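Local coordinates for tryptophane-5-halogenase (PDB 5UAO), which probably uses its bound flavin-adenine dinucleotide to chlorinate a tryptophan of a lanthipeptide at carbon 5 during NAI-107 biosynthesis, at residues T44-L55 against V366-P374; R332-M342 against L381-A391. All blocks are in the same frame, centred on the assembly; numbering follows the deposited sequence.

Overall arrangement
Contact 1 is the more fully buried: 10 of its 13 touching residues are buried, against 7 of 13 in contact 2. It packs helix 39-51, which follows the glycine-rich turn of a probable Rossmann-type FAD-binding fold, against helix 358-372. Contact 2 sets the next helix, 383-406, against the hairpin of edge strand 337-338 and its neighbour 341-343. Their centres lie 16 Å apart, and helix 358-372 joins them, since Ile368 CG2 packs on Ala386 CB at 3.5 Å. Aliphatic packing closed by one arginine characterises 44-55 with 366-374; an asparagine amide, an indole and bridging waters characterise 332-342 with 381-391. Both also pack against the second subunit.

Contact 1 of 2, residues T44-L55 against V366-P374; sequences TALALKAKRPWL and VQILVSLLP
The backbone oxygen of Val370 is gripped by two nitrogens of Arg52, side-on: NH2 to Val370 O is 2.7 Å with an N-H...O angle of 155°. The second bond, NE to Val370 O, is 3.0 Å. The oxygen lies close to the guanidinium plane in both bonds. Arg52 directly follows helix 39-51, which comes after the strand and glycine-rich turn of what fits a Rossmann-type FAD-binding fold, and it reaches the C-terminal end of helix 358-372. A third bond, NH2 to Leu373 O, is weak, while CB of Leu373 sits over one guanidinium face, toward its rim. CG stands anti to the carbonyl carbon (chi1 -67°) and the chain beyond it is extended, which carries the group across to the other helix end. With the guanidinium cut back to an alanine here, Val370 O would probably lose both of these donors and a gap would open beside Leu373 CB.

Away from the Arg52 guanidinium, the two helix segments run roughly parallel, their axes 9.9 Å apart at closest approach and crossing at -32°. The register pairs Thr44 with Val366 and Leu48 with Val370. Val370 divides its branches: CG1, anti to its backbone N, meets Lys51 CB at 3.5 Å, whereas CG2 lies 4.0 Å from Ala47 CB. Lys51 also makes a cation-pi contact with Tyr85 of helix 76-85, and Thr44 OG1 bonds to Ala40 O within its own helix. On the flank toward strand 31-35, Leu55 CD1 and Leu373 CD2 meet tip to tip at 4.1 Å.

Contact 2 of 2, residues R332-M342 against L381-A391; sequences RHREAWRGNVM and LPSDAANQALA
Hydrogen bonding centres on the Asn387 amide, which docks helix 383-406 on Ala336 and Trp337, at the start of edge strand 337-338. This strand and 341-343 form a beta hairpin, closed by a type II' turn from Arg338 to Val341. Trp337 N reaches Asn387 OD1 at 2.8 Å in the carbonyl plane, on a lone pair; the Ala336 N bond to the same OD1 comes from above that plane. In return Asn387 ND2 donates to Trp337 O at 3.0 Å, nearly straight at 166°.

Among the aromatic contacts, Ser383 CB lies over one face of the Trp337 indole, a CH-pi contact 3.7 Å from the five-ring centroid and 17° off its normal; Met342 CB lies over the opposite face, toward the rim. Trp337 CG is anti to the backbone N (chi1 -173°), turning the ring along the helix start, where CE3 meets Ala386 CB and CZ2 meets Leu381 CD1. Its NE1 donates to Gly339 O at 2.9 Å, in the ring plane, which helps fix the ring's rotation.

Apolar packing continues where Met342 CE and Leu390 CD1 touch tip to tip at 3.7 Å.

Charge and water complete the contact. Ala391 CB stacks 3.5 Å above the centre of the Arg332 guanidinium, whose NE forms a salt bridge with Asp395. Arg338 NH1 forms a salt bridge with Glu335 OE1, while its NE pairs with Asp210. One water donates to both Glu335 OE2 and Asp384 OD1 while accepting from Asn387 ND2. This water, together with Arg338, probably eases the repulsion between the two carboxylates.

Contact 1 of 2, residues T44-L55 against V366-P374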
loop_
_atom_site.group_PDB
_atom_site.type_symbol
_atom_site.label_atom_id
_atom_site.label_comp_id
_atom_site.label_asym_id
_atom_site.label_seq_id
_atom_site.Cartn_x
_atom_site.Cartn_y
_atom_site.Cartn_z
ATOM N N THR A 44 -12.090 -3.512 -23.091
ATOM C CA THR A 44 -10.796 -4.115 -23.290
ATOM C C THR A 44 -10.315 -3.932 -24.711
ATOM O O THR A 44 -9.141 -3.553 -24.908
ATOM C CB THR A 44 -10.857 -5.633 -23.069
ATOM O OG1 THR A 44 -11.319 -5.866 -21.749
ATOM C CG2 THR A 44 -9.519 -6.250 -23.242
ATOM N N ALA A 45 -11.185 -4.181 -25.693
ATOM C CA ALA A 45 -10.774 -4.051 -27.101
ATOM C C ALA A 45 -10.374 -2.583 -27.451
ATOM O O ALA A 45 -9.375 -2.356 -28.119
ATOM C CB ALA A 45 -11.906 -4.516 -28.005
ATOM N N LEU A 46 -11.119 -1.611 -26.923
ATOM C CA LEU A 46 -10.803 -0.203 -27.155
ATOM C C LEU A 46 -9.473 0.198 -26.508
ATOM O O LEU A 46 -8.728 0.965 -27.091
ATOM C CB LEU A 46 -11.939 0.686 -26.659
ATOM C CG LEU A 46 -13.153 0.604 -27.538
ATOM C CD1 LEU A 46 -14.352 1.185 -26.830
ATOM C CD2 LEU A 46 -12.907 1.405 -28.802
ATOM N N ALA A 47 -9.198 -0.334 -25.301
ATOM C CA ALA A 47 -7.949 -0.058 -24.602
ATOM C C ALA A 47 -6.743 -0.656 -25.330
ATOM O O ALA A 47 -5.704 0.057 -25.446
ATOM C CB ALA A 47 -8.002 -0.560 -23.182
ATOM N N LEU A 48 -6.880 -1.905 -25.842
ATOM C CA LEU A 48 -5.823 -2.510 -26.590
ATOM C C LEU A 48 -5.470 -1.736 -27.860
ATOM O O LEU A 48 -4.298 -1.507 -28.153
ATOM C CB LEU A 48 -6.123 -3.954 -26.975
ATOM C CG LEU A 48 -6.057 -4.938 -25.818
ATOM C CD1 LEU A 48 -6.887 -6.177 -26.221
ATOM C CD2 LEU A 48 -4.636 -5.315 -25.490
ATOM N N LYS A 49 -6.471 -1.407 -28.631
ATOM C CA LYS A 49 -6.258 -0.662 -29.844
ATOM C C LYS A 49 -5.757 0.798 -29.571
ATOM O O LYS A 49 -4.988 1.300 -30.365
ATOM C CB LYS A 49 -7.549 -0.686 -30.669
ATOM C CG LYS A 49 -7.372 -0.531 -32.166
ATOM C CD LYS A 49 -6.596 -1.698 -32.790
ATOM C CE LYS A 49 -6.401 -1.446 -34.274
ATOM N NZ LYS A 49 -5.293 -2.300 -34.772
ATOM N N ALA A 50 -6.151 1.449 -28.461
ATOM C CA ALA A 50 -5.709 2.817 -28.147
ATOM C C ALA A 50 -4.256 2.830 -27.783
ATOM O O ALA A 50 -3.521 3.694 -28.212
ATOM C CB ALA A 50 -6.461 3.386 -26.952
ATOM N N LYS A 51 -3.830 1.869 -26.971
ATOM C CA LYS A 51 -2.482 1.915 -26.441
ATOM C C LYS A 51 -1.481 1.077 -27.204
ATOM O O LYS A 51 -0.292 1.345 -27.062
ATOM C CB LYS A 51 -2.463 1.518 -24.983
ATOM C CG LYS A 51 -3.305 2.383 -24.074
ATOM C CD LYS A 51 -2.869 3.834 -23.990
ATOM C CE LYS A 51 -3.852 4.551 -23.114
ATOM N NZ LYS A 51 -3.749 6.016 -23.169
ATOM N N ARG A 52 -1.932 0.095 -28.009
ATOM C CA ARG A 52 -1.069 -0.805 -28.765
ATOM C C ARG A 52 -1.646 -0.918 -30.168
ATOM O O ARG A 52 -2.121 -1.975 -30.580
ATOM C CB ARG A 52 -1.026 -2.186 -28.105
ATOM C CG ARG A 52 -0.341 -2.130 -26.770
ATOM C CD ARG A 52 -0.011 -3.494 -26.305
ATOM N NE ARG A 52 0.427 -3.496 -24.924
ATOM C CZ ARG A 52 1.505 -4.122 -24.494
ATOM N NH1 ARG A 52 2.269 -4.835 -25.331
ATOM N NH2 ARG A 52 1.799 -4.083 -23.225
ATOM N N PRO A 53 -1.674 0.213 -30.905
ATOM C CA PRO A 53 -2.447 0.237 -32.122
ATOM C C PRO A 53 -1.922 -0.661 -33.197
ATOM O O PRO A 53 -2.657 -1.001 -34.110
ATOM C CB PRO A 53 -2.357 1.719 -32.549
ATOM C CG PRO A 53 -1.193 2.250 -31.816
ATOM C CD PRO A 53 -1.298 1.583 -30.507
ATOM N N TRP A 54 -0.695 -1.095 -33.081
ATOM C CA TRP A 54 -0.162 -2.113 -33.986
ATOM C C TRP A 54 -0.816 -3.514 -33.841
ATOM O O TRP A 54 -0.656 -4.339 -34.727
ATOM C CB TRP A 54 1.360 -2.273 -33.802
ATOM C CG TRP A 54 1.759 -2.572 -32.448
ATOM C CD1 TRP A 54 1.938 -3.809 -31.896
ATOM C CD2 TRP A 54 2.032 -1.612 -31.415
ATOM N NE1 TRP A 54 2.284 -3.664 -30.555
ATOM C CE2 TRP A 54 2.373 -2.326 -30.257
ATOM C CE3 TRP A 54 2.036 -0.209 -31.370
ATOM C CZ2 TRP A 54 2.721 -1.690 -29.051
ATOM C CZ3 TRP A 54 2.362 0.434 -30.157
ATOM C CH2 TRP A 54 2.706 -0.315 -29.023
ATOM N N LEU A 55 -1.495 -3.793 -32.726
ATOM C CA LEU A 55 -2.113 -5.098 -32.579
ATOM C C LEU A 55 -3.293 -5.275 -33.496
ATOM O O LEU A 55 -4.056 -4.362 -33.757
ATOM C CB LEU A 55 -2.592 -5.314 -31.175
ATOM C CG LEU A 55 -1.515 -5.415 -30.148
ATOM C CD1 LEU A 55 -2.199 -5.633 -28.800
ATOM C CD2 LEU A 55 -0.542 -6.499 -30.525
ATOM N N VAL A 366 -8.213 -4.059 -17.125
ATOM C CA VAL A 366 -7.764 -3.576 -18.453
ATOM C C VAL A 366 -6.409 -2.891 -18.389
ATOM O O VAL A 366 -5.537 -3.126 -19.248
ATOM C CB VAL A 366 -8.817 -2.689 -19.088
ATOM C CG1 VAL A 366 -8.349 -2.023 -20.377
ATOM C CG2 VAL A 366 -10.050 -3.539 -19.442
ATOM N N GLN A 367 -6.208 -2.046 -17.387
ATOM C CA GLN A 367 -4.904 -1.340 -17.298
ATOM C C GLN A 367 -3.807 -2.283 -17.024
ATOM O O GLN A 367 -2.699 -2.134 -17.506
ATOM C CB GLN A 367 -4.908 -0.209 -16.245
ATOM C CG GLN A 367 -5.645 0.952 -16.730
ATOM C CD GLN A 367 -5.627 2.053 -15.717
ATOM O OE1 GLN A 367 -6.594 2.250 -14.943
ATOM N NE2 GLN A 367 -4.510 2.726 -15.659
ATOM N N ILE A 368 -4.085 -3.274 -16.195
ATOM C CA ILE A 368 -3.128 -4.339 -15.923
ATOM C C ILE A 368 -2.734 -5.085 -17.203
ATOM O O ILE A 368 -1.533 -5.230 -17.525
ATOM C CB ILE A 368 -3.695 -5.310 -14.858
ATOM C CG1 ILE A 368 -3.752 -4.611 -13.488
ATOM C CG2 ILE A 368 -2.898 -6.594 -14.722
ATOM C CD1 ILE A 368 -4.420 -5.460 -12.443
ATOM N N LEU A 369 -3.728 -5.519 -17.943
ATOM C CA LEU A 369 -3.480 -6.251 -19.183
ATOM C C LEU A 369 -2.711 -5.398 -20.165
ATOM O O LEU A 369 -1.728 -5.834 -20.783
ATOM C CB LEU A 369 -4.808 -6.644 -19.808
ATOM C CG LEU A 369 -4.720 -7.263 -21.250
ATOM C CD1 LEU A 369 -3.986 -8.593 -21.191
ATOM C CD2 LEU A 369 -6.098 -7.412 -21.835
ATOM N N VAL A 370 -3.141 -4.164 -20.323
ATOM C CA VAL A 370 -2.571 -3.310 -21.381
ATOM C C VAL A 370 -1.131 -2.929 -21.100
ATOM O O VAL A 370 -0.274 -2.900 -22.036
ATOM C CB VAL A 370 -3.439 -2.108 -21.678
ATOM C CG1 VAL A 370 -2.788 -1.170 -22.712
ATOM C CG2 VAL A 370 -4.756 -2.624 -22.248
ATOM N N SER A 371 -0.846 -2.696 -19.826
ATOM C CA SER A 371 0.510 -2.456 -19.391
ATOM C C SER A 371 1.420 -3.647 -19.431
ATOM O O SER A 371 2.599 -3.470 -19.602
ATOM C CB SER A 371 0.493 -2.077 -17.899
ATOM O OG SER A 371 -0.168 -0.871 -17.735
ATOM N N LEU A 372 0.912 -4.828 -19.062
ATOM C CA LEU A 372 1.750 -5.970 -18.832
ATOM C C LEU A 372 1.807 -7.023 -19.960
ATOM O O LEU A 372 2.623 -7.940 -19.893
ATOM C CB LEU A 372 1.374 -6.655 -17.515
ATOM C CG LEU A 372 1.528 -5.864 -16.229
ATOM C CD1 LEU A 372 1.277 -6.797 -15.039
ATOM C CD2 LEU A 372 2.877 -5.214 -16.107
ATOM N N LEU A 373 0.963 -6.893 -20.973
ATOM C CA LEU A 373 0.895 -7.870 -22.078
ATOM C C LEU A 373 2.285 -7.975 -22.706
ATOM O O LEU A 373 2.863 -6.965 -23.052
ATOM C CB LEU A 373 -0.131 -7.447 -23.084
ATOM C CG LEU A 373 -0.278 -8.361 -24.344
ATOM C CD1 LEU A 373 -0.947 -9.668 -23.977
ATOM C CD2 LEU A 373 -1.066 -7.660 -25.429
ATOM N N PRO A 374 2.858 -9.185 -22.783
ATOM C CA PRO A 374 4.173 -9.243 -23.419
ATOM C C PRO A 374 4.141 -8.914 -24.903
ATOM O O PRO A 374 3.122 -9.042 -25.540
ATOM C CB PRO A 374 4.619 -10.688 -23.201
ATOM C CG PRO A 374 3.796 -11.181 -22.036
ATOM C CD PRO A 374 2.480 -10.483 -22.176
#

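Contact 2 of 2, residues R332-M342 against L381-A391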
loop_
_atom_site.group_PDB
_atom_site.type_symbol
_atom_site.label_atom_id
_atom_site.label_comp_id
_atom_site.label_asym_id
_atom_site.label_seq_id
_atom_site.Cartn_x
_atom_site.Cartn_y
_atom_site.Cartn_z
ATOM N N ARG A 332 -14.649 -14.430 -6.486
ATOM C CA ARG A 332 -13.641 -14.241 -7.499
ATOM C C ARG A 332 -13.007 -15.595 -7.792
ATOM O O ARG A 332 -13.078 -16.487 -6.983
ATOM C CB ARG A 332 -12.583 -13.247 -7.077
ATOM C CG ARG A 332 -11.751 -13.652 -5.876
ATOM C CD ARG A 332 -10.498 -12.781 -5.790
ATOM N NE ARG A 332 -9.757 -13.064 -4.552
ATOM C CZ ARG A 332 -8.858 -14.037 -4.444
ATOM N NH1 ARG A 332 -8.477 -14.764 -5.500
ATOM N NH2 ARG A 332 -8.262 -14.228 -3.305
ATOM N N HIS A 333 -12.371 -15.727 -8.951
ATOM C CA HIS A 333 -11.507 -16.850 -9.235
ATOM C C HIS A 333 -10.137 -16.662 -8.596
ATOM O O HIS A 333 -9.779 -15.563 -8.181
ATOM C CB HIS A 333 -11.413 -17.070 -10.700
ATOM C CG HIS A 333 -12.696 -17.541 -11.293
ATOM N ND1 HIS A 333 -13.734 -16.689 -11.598
ATOM C CD2 HIS A 333 -13.121 -18.780 -11.587
ATOM C CE1 HIS A 333 -14.738 -17.385 -12.093
ATOM N NE2 HIS A 333 -14.391 -18.661 -12.086
ATOM N N ARG A 334 -9.418 -17.774 -8.440
ATOM C CA ARG A 334 -8.122 -17.774 -7.776
ATOM C C ARG A 334 -7.181 -16.894 -8.537
ATOM O O ARG A 334 -6.408 -16.163 -7.942
ATOM C CB ARG A 334 -7.568 -19.203 -7.681
ATOM C CG ARG A 334 -6.482 -19.463 -6.643
ATOM C CD ARG A 334 -6.099 -20.936 -6.646
ATOM N NE ARG A 334 -5.830 -21.438 -8.032
ATOM C CZ ARG A 334 -5.779 -22.745 -8.389
ATOM N NH1 ARG A 334 -5.944 -23.713 -7.482
ATOM N NH2 ARG A 334 -5.521 -23.099 -9.651
ATOM N N GLU A 335 -7.281 -16.923 -9.866
ATOM C CA GLU A 335 -6.376 -16.167 -10.694
ATOM C C GLU A 335 -7.177 -15.551 -11.815
ATOM O O GLU A 335 -8.202 -16.116 -12.247
ATOM C CB GLU A 335 -5.330 -17.129 -11.296
ATOM C CG GLU A 335 -4.647 -18.088 -10.306
ATOM C CD GLU A 335 -3.521 -18.866 -10.964
ATOM O OE1 GLU A 335 -3.844 -19.801 -11.701
ATOM O OE2 GLU A 335 -2.324 -18.478 -10.796
ATOM N N ALA A 336 -6.701 -14.430 -12.310
ATOM C CA ALA A 336 -7.266 -13.799 -13.488
ATOM C C ALA A 336 -6.513 -14.075 -14.780
ATOM O O ALA A 336 -7.081 -13.959 -15.893
ATOM C CB ALA A 336 -7.351 -12.281 -13.269
ATOM N N TRP A 337 -5.204 -14.328 -14.655
ATOM C CA TRP A 337 -4.342 -14.487 -15.799
ATOM C C TRP A 337 -3.603 -15.803 -15.651
ATOM O O TRP A 337 -2.924 -16.047 -14.632
ATOM C CB TRP A 337 -3.353 -13.357 -15.859
ATOM C CG TRP A 337 -2.472 -13.243 -17.045
ATOM C CD1 TRP A 337 -2.103 -14.236 -17.941
ATOM C CD2 TRP A 337 -1.775 -12.071 -17.451
ATOM N NE1 TRP A 337 -1.311 -13.733 -18.888
ATOM C CE2 TRP A 337 -1.051 -12.413 -18.624
ATOM C CE3 TRP A 337 -1.722 -10.740 -16.965
ATOM C CZ2 TRP A 337 -0.270 -11.488 -19.325
ATOM C CZ3 TRP A 337 -0.931 -9.769 -17.659
ATOM C CH2 TRP A 337 -0.218 -10.163 -18.850
ATOM N N ARG A 338 -3.693 -16.610 -16.693
ATOM C CA ARG A 338 -2.898 -17.803 -16.792
ATOM C C ARG A 338 -2.480 -18.082 -18.242
ATOM O O ARG A 338 -3.306 -18.222 -19.150
ATOM C CB ARG A 338 -3.658 -18.972 -16.247
ATOM C CG ARG A 338 -2.771 -20.196 -16.085
ATOM C CD ARG A 338 -3.437 -21.147 -15.141
ATOM N NE ARG A 338 -2.560 -22.245 -14.799
ATOM C CZ ARG A 338 -2.172 -22.528 -13.573
ATOM N NH1 ARG A 338 -2.603 -21.822 -12.536
ATOM N NH2 ARG A 338 -1.355 -23.553 -13.384
ATOM N N GLY A 339 -1.184 -18.182 -18.451
ATOM C CA GLY A 339 -0.610 -18.375 -19.795
ATOM C C GLY A 339 -1.074 -17.271 -20.722
ATOM O O GLY A 339 -0.840 -16.108 -20.484
ATOM N N ASN A 340 -1.763 -17.655 -21.799
ATOM C CA ASN A 340 -2.177 -16.712 -22.811
ATOM C C ASN A 340 -3.646 -16.342 -22.694
ATOM O O ASN A 340 -4.270 -15.955 -23.685
ATOM C CB ASN A 340 -1.833 -17.273 -24.226
ATOM C CG ASN A 340 -2.613 -18.516 -24.617
ATOM O OD1 ASN A 340 -3.166 -19.237 -23.819
ATOM N ND2 ASN A 340 -2.646 -18.775 -25.911
ATOM N N VAL A 341 -4.176 -16.441 -21.468
ATOM C CA VAL A 341 -5.540 -16.033 -21.187
ATOM C C VAL A 341 -5.559 -15.067 -20.020
ATOM O O VAL A 341 -4.976 -15.369 -18.987
ATOM C CB VAL A 341 -6.364 -17.270 -20.813
ATOM C CG1 VAL A 341 -7.736 -16.846 -20.353
ATOM C CG2 VAL A 341 -6.463 -18.204 -22.012
ATOM N N MET A 342 -6.179 -13.912 -20.201
ATOM C CA MET A 342 -6.565 -13.081 -19.047
ATOM C C MET A 342 -8.080 -12.880 -19.031
ATOM O O MET A 342 -8.686 -12.648 -20.039
ATOM C CB MET A 342 -5.870 -11.744 -19.053
ATOM C CG MET A 342 -6.451 -10.922 -17.862
ATOM S SD MET A 342 -5.270 -9.844 -17.214
ATOM C CE MET A 342 -6.176 -8.842 -16.005
ATOM N N LEU A 381 6.638 -13.702 -18.200
ATOM C CA LEU A 381 5.176 -13.511 -18.082
ATOM C C LEU A 381 4.798 -12.989 -16.695
ATOM O O LEU A 381 4.936 -13.693 -15.776
ATOM C CB LEU A 381 4.460 -14.817 -18.323
ATOM C CG LEU A 381 2.941 -14.667 -18.455
ATOM C CD1 LEU A 381 2.575 -13.870 -19.700
ATOM C CD2 LEU A 381 2.309 -16.048 -18.511
ATOM N N PRO A 382 4.276 -11.772 -16.555
ATOM C CA PRO A 382 4.019 -11.258 -15.195
ATOM C C PRO A 382 2.601 -11.525 -14.686
ATOM O O PRO A 382 1.977 -10.677 -14.064
ATOM C CB PRO A 382 4.223 -9.765 -15.385
ATOM C CG PRO A 382 3.574 -9.566 -16.723
ATOM C CD PRO A 382 3.940 -10.771 -17.554
ATOM N N SER A 383 2.124 -12.739 -14.878
ATOM C CA SER A 383 0.794 -13.101 -14.502
ATOM C C SER A 383 0.627 -13.262 -12.971
ATOM O O SER A 383 -0.435 -12.953 -12.428
ATOM C CB SER A 383 0.376 -14.403 -15.233
ATOM O OG SER A 383 1.251 -15.511 -14.975
ATOM N N ASP A 384 1.657 -13.664 -12.244
ATOM C CA ASP A 384 1.488 -13.723 -10.761
ATOM C C ASP A 384 1.272 -12.313 -10.164
ATOM O O ASP A 384 0.427 -12.113 -9.248
ATOM C CB ASP A 384 2.683 -14.372 -10.088
ATOM C CG ASP A 384 2.845 -15.834 -10.454
ATOM O OD1 ASP A 384 1.861 -16.591 -10.598
ATOM O OD2 ASP A 384 4.000 -16.247 -10.601
ATOM N N ALA A 385 1.988 -11.323 -10.673
ATOM C CA ALA A 385 1.824 -9.959 -10.145
ATOM C C ALA A 385 0.407 -9.467 -10.375
ATOM O O ALA A 385 -0.190 -8.833 -9.486
ATOM C CB ALA A 385 2.769 -8.988 -10.782
ATOM N N ALA A 386 -0.101 -9.722 -11.583
ATOM C CA ALA A 386 -1.451 -9.328 -11.962
ATOM C C ALA A 386 -2.427 -10.035 -11.072
ATOM O O ALA A 386 -3.313 -9.398 -10.526
ATOM C CB ALA A 386 -1.739 -9.658 -13.431
ATOM N N ASN A 387 -2.255 -11.343 -10.861
ATOM C CA ASN A 387 -3.199 -12.080 -10.039
ATOM C C ASN A 387 -3.283 -11.656 -8.586
ATOM O O ASN A 387 -4.393 -11.634 -7.968
ATOM C CB ASN A 387 -2.900 -13.565 -10.090
ATOM C CG ASN A 387 -3.145 -14.146 -11.489
ATOM O OD1 ASN A 387 -3.960 -13.616 -12.234
ATOM N ND2 ASN A 387 -2.483 -15.228 -11.818
ATOM N N GLN A 388 -2.114 -11.410 -7.985
ATOM C CA GLN A 388 -2.063 -10.916 -6.622
ATOM C C GLN A 388 -2.655 -9.536 -6.467
ATOM O O GLN A 388 -3.294 -9.253 -5.487
ATOM C CB GLN A 388 -0.587 -10.901 -6.126
ATOM C CG GLN A 388 -0.070 -12.297 -5.880
ATOM C CD GLN A 388 1.421 -12.318 -5.517
ATOM O OE1 GLN A 388 2.118 -11.300 -5.591
ATOM N NE2 GLN A 388 1.920 -13.504 -5.198
ATOM N N ALA A 389 -2.453 -8.656 -7.433
ATOM C CA ALA A 389 -2.965 -7.306 -7.331
ATOM C C ALA A 389 -4.480 -7.337 -7.415
ATOM O O ALA A 389 -5.195 -6.665 -6.610
ATOM C CB ALA A 389 -2.408 -6.413 -8.435
ATOM N N LEU A 390 -4.983 -8.118 -8.357
ATOM C CA LEU A 390 -6.447 -8.227 -8.491
ATOM C C LEU A 390 -7.128 -8.915 -7.313
ATOM O O LEU A 390 -8.198 -8.467 -6.853
ATOM C CB LEU A 390 -6.827 -8.901 -9.827
ATOM C CG LEU A 390 -6.704 -7.927 -11.019
ATOM C CD1 LEU A 390 -6.632 -8.676 -12.344
ATOM C CD2 LEU A 390 -7.803 -6.890 -11.000
ATOM N N ALA A 391 -6.559 -9.994 -6.838
ATOM C CA ALA A 391 -7.122 -10.665 -5.668
ATOM C C ALA A 391 -7.197 -9.670 -4.483
ATOM O O ALA A 391 -8.149 -9.686 -3.712
ATOM C CB ALA A 391 -6.256 -11.868 -5.242
HETATM O O HOH W 1 -6.401 -13.436 -8.708
HETATM O O HOH W 2 -0.683 -16.386 -9.767
HETATM O O HOH W 3 0.712 -17.659 -16.316
#